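Local coordinates for protein Ceg4 (Legionella pneumophila subsp. pneumophila, PDB 6AOK) that acts as a HAD-like, metal-dependent phosphotyrosine phosphatase, a bacterial effector whose N-terminal, phosphatase-fold part is seen here and which attenuates activation of eukaryotic MAPK pathways, at residues 17-22 with 120-125; 109-114 with 145-150; 94-99 with 206-211. All blocks are in the same frame, centred on the assembly; numbering follows the deposited sequence.

Interaction 1: residues 17-22 with 120-125; sequences TDFDGT and KAVFKY. With MG (magnesium ion), chain B.
The ring of Phe19 presents its edge to helix 116-125: CZ comes to 3.9 Å from Val122 CB, which lies near the plane of the ring. Both methyls of Val122 follow close behind the CB, so the rim carbon of the phenylalanine is seated against the whole isopropyl branch. The second ring, that of Phe123, meets Phe19 obliquely, CE1 to CE1 at 4.0 Å, the two side chains running past each other in opposite directions. An edge-to-face partner for Phe123 comes from Phe128, and Ile110 of the central sheet touches both Phe19 and Phe123. Phe19 reaches the helix because its CG stands anti to the backbone N (chi1 -177°), which sends the ring away from the metal; of the neighbouring aspartates, Asp18 turns its carboxylate to the ion and Asp20 offers its carbonyl O. Asp18, Asp20 and Thr22 fit the DxDx(T/V) motif of HAD-like phosphatases, set just after strand 13-17, with Phe19 as the residue between the two aspartates. Magnesium is held by Asp18 OD2 at 2.0 Å and by the backbone O of Asp20, also at 2.0 Å; Asp167 and three waters complete the site. The coordinating oxygen of Asp18 is gripped a second time, its anti lone pair taking a bond from Thr22 OG1 at 2.9 Å, while OD1 makes a salt bridge with Lys144. The chain turns at Gly21 with phi at 84°, and Thr22 N bonds to Phe19 O, closing a tight turn within the loop.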
loop_
_atom_site.group_PDB
_atom_site.type_symbol
_atom_site.label_atom_id
_atom_site.label_comp_id
_atom_site.label_asym_id
_atom_site.label_seq_id
_atom_site.Cartn_x
_atom_site.Cartn_y
_atom_site.Cartn_z
ATOM N N THR A 17 0.574 -0.949 -5.801
ATOM C CA THR A 17 -0.187 0.217 -5.379
ATOM C C THR A 17 0.754 1.214 -4.710
ATOM O O THR A 17 1.645 0.839 -3.937
ATOM C CB THR A 17 -1.333 -0.169 -4.421
ATOM O OG1 THR A 17 -2.049 1.003 -4.055
ATOM C CG2 THR A 17 -0.788 -0.799 -3.167
ATOM N N ASP A 18 0.577 2.476 -5.045
ATOM C CA ASP A 18 1.159 3.571 -4.283
ATOM C C ASP A 18 0.595 3.578 -2.850
ATOM O O ASP A 18 -0.427 2.946 -2.556
ATOM C CB ASP A 18 0.844 4.893 -5.019
ATOM C CG ASP A 18 1.442 6.105 -4.326
ATOM O OD1 ASP A 18 2.644 6.058 -3.928
ATOM O OD2 ASP A 18 0.705 7.106 -4.199
ATOM N N PHE A 19 1.289 4.278 -1.943
ATOM C CA PHE A 19 0.758 4.433 -0.590
ATOM C C PHE A 19 0.151 5.821 -0.384
ATOM O O PHE A 19 -1.082 5.948 -0.323
ATOM C CB PHE A 19 1.845 4.105 0.474
ATOM C CG PHE A 19 1.328 4.182 1.888
ATOM C CD1 PHE A 19 0.514 3.168 2.399
ATOM C CD2 PHE A 19 1.662 5.262 2.710
ATOM C CE1 PHE A 19 0.020 3.231 3.688
ATOM C CE2 PHE A 19 1.156 5.327 4.015
ATOM C CZ PHE A 19 0.348 4.311 4.497
ATOM N N ASP A 20 0.975 6.876 -0.295
ATOM C CA ASP A 20 0.476 8.205 0.085
ATOM C C ASP A 20 -0.386 8.782 -1.020
ATOM O O ASP A 20 0.111 8.978 -2.146
ATOM C CB ASP A 20 1.634 9.167 0.340
ATOM C CG ASP A 20 2.518 8.738 1.473
ATOM O OD1 ASP A 20 2.054 8.673 2.653
ATOM O OD2 ASP A 20 3.691 8.425 1.173
ATOM N N GLY A 21 -1.642 9.126 -0.687
ATOM C CA GLY A 21 -2.543 9.698 -1.652
ATOM C C GLY A 21 -3.260 8.668 -2.503
ATOM O O GLY A 21 -4.124 9.031 -3.296
ATOM N N THR A 22 -2.938 7.400 -2.339
ATOM C CA THR A 22 -3.648 6.316 -2.998
ATOM C C THR A 22 -4.342 5.463 -1.950
ATOM O O THR A 22 -5.583 5.431 -1.871
ATOM C CB THR A 22 -2.631 5.510 -3.842
ATOM O OG1 THR A 22 -2.056 6.381 -4.855
ATOM C CG2 THR A 22 -3.304 4.293 -4.491
ATOM N N LYS A 120 4.125 0.360 7.766
ATOM C CA LYS A 120 3.755 -0.687 8.713
ATOM C C LYS A 120 3.126 -0.107 9.977
ATOM O O LYS A 120 2.233 -0.733 10.578
ATOM C CB LYS A 120 4.976 -1.519 9.067
ATOM C CG LYS A 120 5.477 -2.373 7.919
ATOM C CD LYS A 120 6.601 -3.217 8.536
ATOM C CE LYS A 120 7.447 -3.780 7.538
ATOM N NZ LYS A 120 8.581 -4.485 8.289
ATOM N N ALA A 121 3.596 1.063 10.420
ATOM C CA ALA A 121 2.964 1.686 11.589
ATOM C C ALA A 121 1.532 2.107 11.284
ATOM O O ALA A 121 0.672 2.017 12.162
ATOM C CB ALA A 121 3.762 2.892 12.081
ATOM N N VAL A 122 1.253 2.601 10.065
ATOM C CA VAL A 122 -0.120 2.973 9.726
ATOM C C VAL A 122 -1.031 1.749 9.728
ATOM O O VAL A 122 -2.146 1.781 10.275
ATOM C CB VAL A 122 -0.191 3.694 8.360
ATOM C CG1 VAL A 122 -1.704 3.864 7.954
ATOM C CG2 VAL A 122 0.518 5.081 8.470
ATOM N N PHE A 123 -0.615 0.682 9.028
ATOM C CA PHE A 123 -1.405 -0.557 9.032
ATOM C C PHE A 123 -1.601 -1.067 10.443
ATOM O O PHE A 123 -2.697 -1.484 10.818
ATOM C CB PHE A 123 -0.693 -1.639 8.186
ATOM C CG PHE A 123 -1.012 -1.566 6.707
ATOM C CD1 PHE A 123 -0.263 -0.743 5.850
ATOM C CD2 PHE A 123 -2.031 -2.339 6.183
ATOM C CE1 PHE A 123 -0.535 -0.668 4.515
ATOM C CE2 PHE A 123 -2.362 -2.253 4.807
ATOM C CZ PHE A 123 -1.615 -1.435 3.968
ATOM N N LYS A 124 -0.550 -1.049 11.246
ATOM C CA LYS A 124 -0.652 -1.529 12.635
ATOM C C LYS A 124 -1.634 -0.696 13.425
ATOM O O LYS A 124 -2.448 -1.231 14.189
ATOM C CB LYS A 124 0.728 -1.477 13.302
ATOM C CG LYS A 124 0.843 -1.911 14.796
ATOM C CD LYS A 124 0.359 -3.320 14.985
ATOM C CE LYS A 124 1.000 -4.311 14.005
ATOM N NZ LYS A 124 0.289 -5.645 14.079
ATOM N N TYR A 125 -1.543 0.626 13.296
ATOM C CA TYR A 125 -2.472 1.477 14.026
ATOM C C TYR A 125 -3.899 1.140 13.629
ATOM O O TYR A 125 -4.837 1.187 14.467
ATOM C CB TYR A 125 -2.168 2.949 13.736
ATOM C CG TYR A 125 -3.260 3.834 14.292
ATOM C CD1 TYR A 125 -3.467 3.916 15.675
ATOM C CD2 TYR A 125 -4.080 4.552 13.457
ATOM C CE1 TYR A 125 -4.493 4.688 16.202
ATOM C CE2 TYR A 125 -5.101 5.331 13.970
ATOM C CZ TYR A 125 -5.312 5.381 15.333
ATOM O OH TYR A 125 -6.363 6.138 15.864
HETATM MG MG MG B . 0.974 9.056 -3.984
HETATM O O HOH W 1 2.861 9.025 -3.194
HETATM O O HOH W 2 2.008 8.994 -5.816
HETATM O O HOH W 3 0.927 11.167 -3.905
#

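Interaction 2: residues 109-114 with 145-150; sequences NIVTKN and FNDVNS
Val111, the last residue of strand 106-111, meets helix 144-153 with both of its methyls. Before it in the strand, Asn109 bonds through its backbone to Ile15 and Thr17 of strand 13-17, and Ile110 pairs with Thr137 and Leu139 on the other flank, so the strand comes to the contact already fixed within the parallel sheet. At Val111 the two branches divide the work. CG1, anti to the backbone N (chi1 -171°), rests on Asp147 CB at 3.9 Å; CG2 packs on Val148 CG2 at 4.1 Å, the two valines set nearly perpendicular. Val148 also leans on Phe16 and on Met175 and Ala178 of helix 169-180, which puts this contact in the layer between one face of the Rossmann-like HAD sheet and its covering helices. With Thr112 the chain leaves the strand. Water 4 lies 2.9 Å from Thr112 O and 2.7 Å from Asp147 OD2, and probably bridges them. An ST turn begins at Thr112 itself, Asn114 N donating a hydrogen bond to Thr112 OG1 at 2.9 Å, and Asn114 ND2 then bonds to Asp20 OD2 in the metal-binding loop. Strand end and helix are thus joined by hydrocarbon packing with a probable water bridge beside it: Asp147 touches the valine most closely through its CB, while OD2, just beyond and beside the same methyl, accepts from Ser141 N and has the water nearby.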
loop_
_atom_site.group_PDB
_atom_site.type_symbol
_atom_site.label_atom_id
_atom_site.label_comp_id
_atom_site.label_asym_id
_atom_site.label_seq_id
_atom_site.Cartn_x
_atom_site.Cartn_y
_atom_site.Cartn_z
ATOM N N ASN A 109 2.029 -5.534 -3.462
ATOM C CA ASN A 109 3.261 -4.758 -3.491
ATOM C C ASN A 109 2.878 -3.301 -3.336
ATOM O O ASN A 109 2.167 -2.755 -4.179
ATOM C CB ASN A 109 4.013 -4.917 -4.804
ATOM C CG ASN A 109 4.331 -6.374 -5.125
ATOM O OD1 ASN A 109 5.267 -6.961 -4.538
ATOM N ND2 ASN A 109 3.567 -6.978 -6.054
ATOM N N ILE A 110 3.438 -2.657 -2.340
ATOM C CA ILE A 110 3.323 -1.214 -2.202
ATOM C C ILE A 110 4.618 -0.593 -2.718
ATOM O O ILE A 110 5.710 -0.964 -2.285
ATOM C CB ILE A 110 3.070 -0.822 -0.746
ATOM C CG1 ILE A 110 1.748 -1.443 -0.265
ATOM C CG2 ILE A 110 3.061 0.752 -0.639
ATOM C CD1 ILE A 110 1.471 -1.180 1.249
ATOM N N VAL A 111 4.509 0.316 -3.669
ATOM C CA VAL A 111 5.675 0.905 -4.313
ATOM C C VAL A 111 5.644 2.390 -3.996
ATOM O O VAL A 111 4.679 3.077 -4.336
ATOM C CB VAL A 111 5.641 0.673 -5.831
ATOM C CG1 VAL A 111 6.950 1.077 -6.472
ATOM C CG2 VAL A 111 5.240 -0.854 -6.179
ATOM N N THR A 112 6.692 2.888 -3.355
ATOM C CA THR A 112 6.502 4.130 -2.641
ATOM C C THR A 112 7.810 4.917 -2.568
ATOM O O THR A 112 8.898 4.347 -2.636
ATOM C CB THR A 112 5.979 3.780 -1.224
ATOM O OG1 THR A 112 5.622 4.966 -0.577
ATOM C CG2 THR A 112 7.045 3.048 -0.383
ATOM N N LYS A 113 7.711 6.206 -2.379
ATOM C CA LYS A 113 8.878 6.983 -1.964
ATOM C C LYS A 113 8.839 7.273 -0.466
ATOM O O LYS A 113 9.699 8.030 0.044
ATOM C CB LYS A 113 8.982 8.299 -2.742
ATOM C CG LYS A 113 9.182 8.109 -4.251
ATOM C CD LYS A 113 8.852 9.384 -5.055
ATOM C CE LYS A 113 8.563 8.878 -6.490
ATOM N NZ LYS A 113 8.214 9.936 -7.431
ATOM N N ASN A 114 7.832 6.734 0.228
ATOM C CA ASN A 114 7.796 6.718 1.693
ATOM C C ASN A 114 8.647 5.550 2.194
ATOM O O ASN A 114 9.521 5.040 1.467
ATOM C CB ASN A 114 6.353 6.619 2.199
ATOM C CG ASN A 114 6.139 7.263 3.565
ATOM O OD1 ASN A 114 6.902 7.007 4.510
ATOM N ND2 ASN A 114 5.066 8.090 3.694
ATOM N N PHE A 145 9.539 2.491 -11.800
ATOM C CA PHE A 145 9.745 1.601 -12.942
ATOM C C PHE A 145 10.682 0.457 -12.569
ATOM O O PHE A 145 10.405 -0.704 -12.873
ATOM C CB PHE A 145 10.315 2.341 -14.157
ATOM C CG PHE A 145 10.663 1.393 -15.294
ATOM C CD1 PHE A 145 9.683 0.953 -16.152
ATOM C CD2 PHE A 145 11.944 0.871 -15.421
ATOM C CE1 PHE A 145 9.982 0.042 -17.195
ATOM C CE2 PHE A 145 12.258 -0.036 -16.418
ATOM C CZ PHE A 145 11.255 -0.451 -17.326
ATOM N N ASN A 146 11.817 0.771 -11.929
ATOM C CA ASN A 146 12.773 -0.290 -11.613
ATOM C C ASN A 146 12.206 -1.211 -10.559
ATOM O O ASN A 146 12.423 -2.434 -10.607
ATOM C CB ASN A 146 14.102 0.306 -11.126
ATOM C CG ASN A 146 15.104 0.508 -12.270
ATOM O OD1 ASN A 146 14.822 0.191 -13.452
ATOM N ND2 ASN A 146 16.279 1.063 -11.935
ATOM N N ASP A 147 11.477 -0.647 -9.588
ATOM C CA ASP A 147 10.912 -1.492 -8.543
ATOM C C ASP A 147 9.913 -2.495 -9.124
ATOM O O ASP A 147 9.935 -3.678 -8.764
ATOM C CB ASP A 147 10.263 -0.638 -7.463
ATOM C CG ASP A 147 11.286 -0.149 -6.402
ATOM O OD1 ASP A 147 12.454 -0.599 -6.427
ATOM O OD2 ASP A 147 10.939 0.687 -5.544
ATOM N N VAL A 148 9.012 -2.049 -10.001
ATOM C CA VAL A 148 8.033 -2.997 -10.556
ATOM C C VAL A 148 8.712 -3.947 -11.559
ATOM O O VAL A 148 8.383 -5.146 -11.657
ATOM C CB VAL A 148 6.880 -2.206 -11.201
ATOM C CG1 VAL A 148 5.885 -3.118 -11.963
ATOM C CG2 VAL A 148 6.198 -1.355 -10.113
ATOM N N ASN A 149 9.627 -3.408 -12.366
ATOM C CA ASN A 149 10.306 -4.242 -13.340
ATOM C C ASN A 149 11.058 -5.367 -12.645
ATOM O O ASN A 149 11.009 -6.528 -13.077
ATOM C CB ASN A 149 11.269 -3.396 -14.167
ATOM C CG ASN A 149 11.968 -4.221 -15.249
ATOM O OD1 ASN A 149 11.326 -4.645 -16.205
ATOM N ND2 ASN A 149 13.283 -4.451 -15.102
ATOM N N SER A 150 11.782 -5.034 -11.582
ATOM C CA SER A 150 12.546 -6.050 -10.862
ATOM C C SER A 150 11.621 -7.042 -10.152
ATOM O O SER A 150 11.862 -8.252 -10.152
ATOM C CB SER A 150 13.475 -5.367 -9.854
ATOM O OG SER A 150 14.566 -4.747 -10.503
HETATM O O HOH W 4 9.865 3.082 -5.090
#

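Interaction 3: residues 94-99 with 206-211; sequences VAFFHE and EDVREM
Glu99 lies across Arg209 where helix 91-100 passes helix 201-211, and what they press together is mostly carboxylate against aliphatic chain. Glu99 OE1 lies 3.6 Å from Arg209 CD, and OE2 lies 3.7 Å from Arg209 CG, so the carboxylate lies along the two methylenes, one oxygen to each. A bend at chi2 of 76° folds the glutamate chain round to place it there. The guanidinium is carried beyond by a bend at chi3: its plane is turned 37° from that of the carboxylate, and Glu99 OE1 remains 4.3 Å from Arg209 NH1, well out of the guanidinium plane, with no N-H directed at it. Deeper in, Phe96 and Val208 supply the apolar half of the contact. Phe96 CE1 approaches Val208 CG2 obliquely at 4.3 Å, a rather loose touch. Its ring, sent out by a CG anti to the backbone N (chi1 179°), is also packed against Trp201, Tyr204 and Leu205 of the same partner helix and against Ile15 of strand 13-17, while Val208 reaches Tyr163 of strand 161-165. The two helices therefore lie side by side over one face of the parallel sheet, as helices do in the three-layer alpha/beta architecture of HAD-like enzymes, and this is plain packing some 12 Å from Asp18, measured between the side chains of Phe96 and Asp18. Opposite charges at this separation probably attract through space without fixing either group, so the pairing of the helices here rests on van der Waals contact, with a diffuse electrostatic contribution where Arg209 is exposed.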
loop_
_atom_site.group_PDB
_atom_site.type_symbol
_atom_site.label_atom_id
_atom_site.label_comp_id
_atom_site.label_asym_id
_atom_site.label_seq_id
_atom_site.Cartn_x
_atom_site.Cartn_y
_atom_site.Cartn_z
ATOM N N VAL A 94 -9.165 -0.008 4.168
ATOM C CA VAL A 94 -8.936 -0.989 5.233
ATOM C C VAL A 94 -9.599 -2.320 4.895
ATOM O O VAL A 94 -8.984 -3.381 5.015
ATOM C CB VAL A 94 -9.442 -0.437 6.575
ATOM C CG1 VAL A 94 -9.563 -1.565 7.607
ATOM C CG2 VAL A 94 -8.506 0.659 7.075
ATOM N N ALA A 95 -10.870 -2.291 4.470
ATOM C CA ALA A 95 -11.550 -3.545 4.155
ATOM C C ALA A 95 -10.887 -4.261 2.971
ATOM O O ALA A 95 -10.796 -5.502 2.944
ATOM C CB ALA A 95 -13.038 -3.292 3.868
ATOM N N PHE A 96 -10.461 -3.506 1.963
ATOM C CA PHE A 96 -9.763 -4.104 0.830
ATOM C C PHE A 96 -8.502 -4.851 1.264
ATOM O O PHE A 96 -8.301 -6.023 0.891
ATOM C CB PHE A 96 -9.374 -3.029 -0.173
ATOM C CG PHE A 96 -8.617 -3.556 -1.364
ATOM C CD1 PHE A 96 -9.280 -4.063 -2.466
ATOM C CD2 PHE A 96 -7.218 -3.521 -1.383
ATOM C CE1 PHE A 96 -8.544 -4.511 -3.581
ATOM C CE2 PHE A 96 -6.516 -3.989 -2.441
ATOM C CZ PHE A 96 -7.171 -4.472 -3.554
ATOM N N PHE A 97 -7.639 -4.188 2.052
ATOM C CA PHE A 97 -6.406 -4.835 2.495
ATOM C C PHE A 97 -6.640 -5.994 3.448
ATOM O O PHE A 97 -5.888 -6.971 3.399
ATOM C CB PHE A 97 -5.460 -3.782 3.085
ATOM C CG PHE A 97 -4.846 -2.978 2.007
ATOM C CD1 PHE A 97 -3.868 -3.546 1.203
ATOM C CD2 PHE A 97 -5.331 -1.730 1.678
ATOM C CE1 PHE A 97 -3.336 -2.851 0.128
ATOM C CE2 PHE A 97 -4.808 -1.012 0.581
ATOM C CZ PHE A 97 -3.805 -1.590 -0.197
ATOM N N HIS A 98 -7.672 -5.954 4.301
ATOM C CA HIS A 98 -7.965 -7.161 5.061
ATOM C C HIS A 98 -8.293 -8.310 4.118
ATOM O O HIS A 98 -7.892 -9.449 4.354
ATOM C CB HIS A 98 -9.133 -6.956 6.045
ATOM C CG HIS A 98 -8.740 -6.279 7.330
ATOM N ND1 HIS A 98 -7.698 -6.720 8.125
ATOM C CD2 HIS A 98 -9.235 -5.171 7.939
ATOM C CE1 HIS A 98 -7.576 -5.922 9.175
ATOM N NE2 HIS A 98 -8.516 -4.988 9.100
ATOM N N GLU A 99 -9.018 -8.042 3.047
ATOM C CA GLU A 99 -9.322 -9.132 2.127
ATOM C C GLU A 99 -8.056 -9.629 1.408
ATOM O O GLU A 99 -7.801 -10.839 1.327
ATOM C CB GLU A 99 -10.354 -8.674 1.114
ATOM C CG GLU A 99 -10.620 -9.712 0.090
ATOM C CD GLU A 99 -11.486 -10.820 0.638
ATOM O OE1 GLU A 99 -12.315 -10.574 1.555
ATOM O OE2 GLU A 99 -11.330 -11.949 0.150
ATOM N N GLU A 206 -14.712 -5.742 -4.437
ATOM C CA GLU A 206 -15.711 -6.578 -5.088
ATOM C C GLU A 206 -15.127 -7.263 -6.317
ATOM O O GLU A 206 -15.348 -8.459 -6.537
ATOM C CB GLU A 206 -16.919 -5.725 -5.473
ATOM C CG GLU A 206 -17.699 -6.289 -6.656
ATOM C CD GLU A 206 -19.040 -5.585 -6.959
ATOM O OE1 GLU A 206 -19.302 -5.321 -8.155
ATOM O OE2 GLU A 206 -19.821 -5.305 -6.017
ATOM N N ASP A 207 -14.350 -6.528 -7.119
ATOM C CA ASP A 207 -13.780 -7.127 -8.315
ATOM C C ASP A 207 -12.761 -8.202 -7.972
ATOM O O ASP A 207 -12.698 -9.220 -8.663
ATOM C CB ASP A 207 -13.144 -6.054 -9.194
ATOM C CG ASP A 207 -14.184 -5.106 -9.772
ATOM O OD1 ASP A 207 -15.400 -5.424 -9.681
ATOM O OD2 ASP A 207 -13.786 -4.041 -10.305
ATOM N N VAL A 208 -12.009 -8.046 -6.877
ATOM C CA VAL A 208 -11.078 -9.107 -6.514
ATOM C C VAL A 208 -11.813 -10.304 -5.936
ATOM O O VAL A 208 -11.512 -11.444 -6.296
ATOM C CB VAL A 208 -9.986 -8.568 -5.576
ATOM C CG1 VAL A 208 -9.144 -9.707 -5.030
ATOM C CG2 VAL A 208 -9.111 -7.724 -6.341
ATOM N N ARG A 209 -12.835 -10.084 -5.092
ATOM C CA ARG A 209 -13.601 -11.199 -4.574
ATOM C C ARG A 209 -14.390 -11.925 -5.659
ATOM O O ARG A 209 -14.695 -13.112 -5.508
ATOM C CB ARG A 209 -14.551 -10.734 -3.479
ATOM C CG ARG A 209 -13.960 -10.862 -2.137
ATOM C CD ARG A 209 -14.586 -9.929 -1.169
ATOM N NE ARG A 209 -15.962 -10.271 -0.908
ATOM C CZ ARG A 209 -16.688 -9.719 0.059
ATOM N NH1 ARG A 209 -16.148 -8.784 0.842
ATOM N NH2 ARG A 209 -17.955 -10.103 0.243
ATOM N N GLU A 210 -14.756 -11.245 -6.730
ATOM C CA GLU A 210 -15.452 -11.945 -7.800
ATOM C C GLU A 210 -14.587 -13.065 -8.385
ATOM O O GLU A 210 -15.124 -14.099 -8.805
ATOM C CB GLU A 210 -15.865 -10.942 -8.879
ATOM C CG GLU A 210 -16.640 -11.503 -10.034
ATOM C CD GLU A 210 -16.864 -10.468 -11.146
ATOM O OE1 GLU A 210 -16.430 -9.300 -10.974
ATOM O OE2 GLU A 210 -17.495 -10.829 -12.180
HETATM N N MSE A 211 -13.257 -12.913 -8.373
HETATM C CA MSE A 211 -12.361 -13.926 -8.945
HETATM C C MSE A 211 -12.155 -15.181 -8.095
HETATM O O MSE A 211 -11.735 -16.218 -8.598
HETATM C CB MSE A 211 -11.005 -13.299 -9.235
HETATM C CG MSE A 211 -11.060 -12.297 -10.345
HETATM SE SE MSE A 211 -9.311 -11.508 -10.653
HETATM C CE MSE A 211 -8.341 -13.155 -11.023
#

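Interactions 1 and 2 are both buried, whereas interaction 3 grades from a buried Phe96–Val208 layer to an exposed charged edge. They join different kinds of element: interaction 1 ties the metal loop after strand 13-17 to helix 116-125, interaction 2 sets a helix against the neighbouring strand 106-111, and interaction 3 pairs two helices. Interaction 1 contains metal ligands; interaction 2 reaches that loop through Asn114, bonded to Asp20, and through the backbone pairing of Thr17 with Asn109. Interaction 3 meets interaction 1 where Phe123 packs on Phe97. The chemistry follows position: aromatic and aliphatic packing behind the metal loop, aliphatic with a water at the strand end, and unbonded opposite charges at the outer helices.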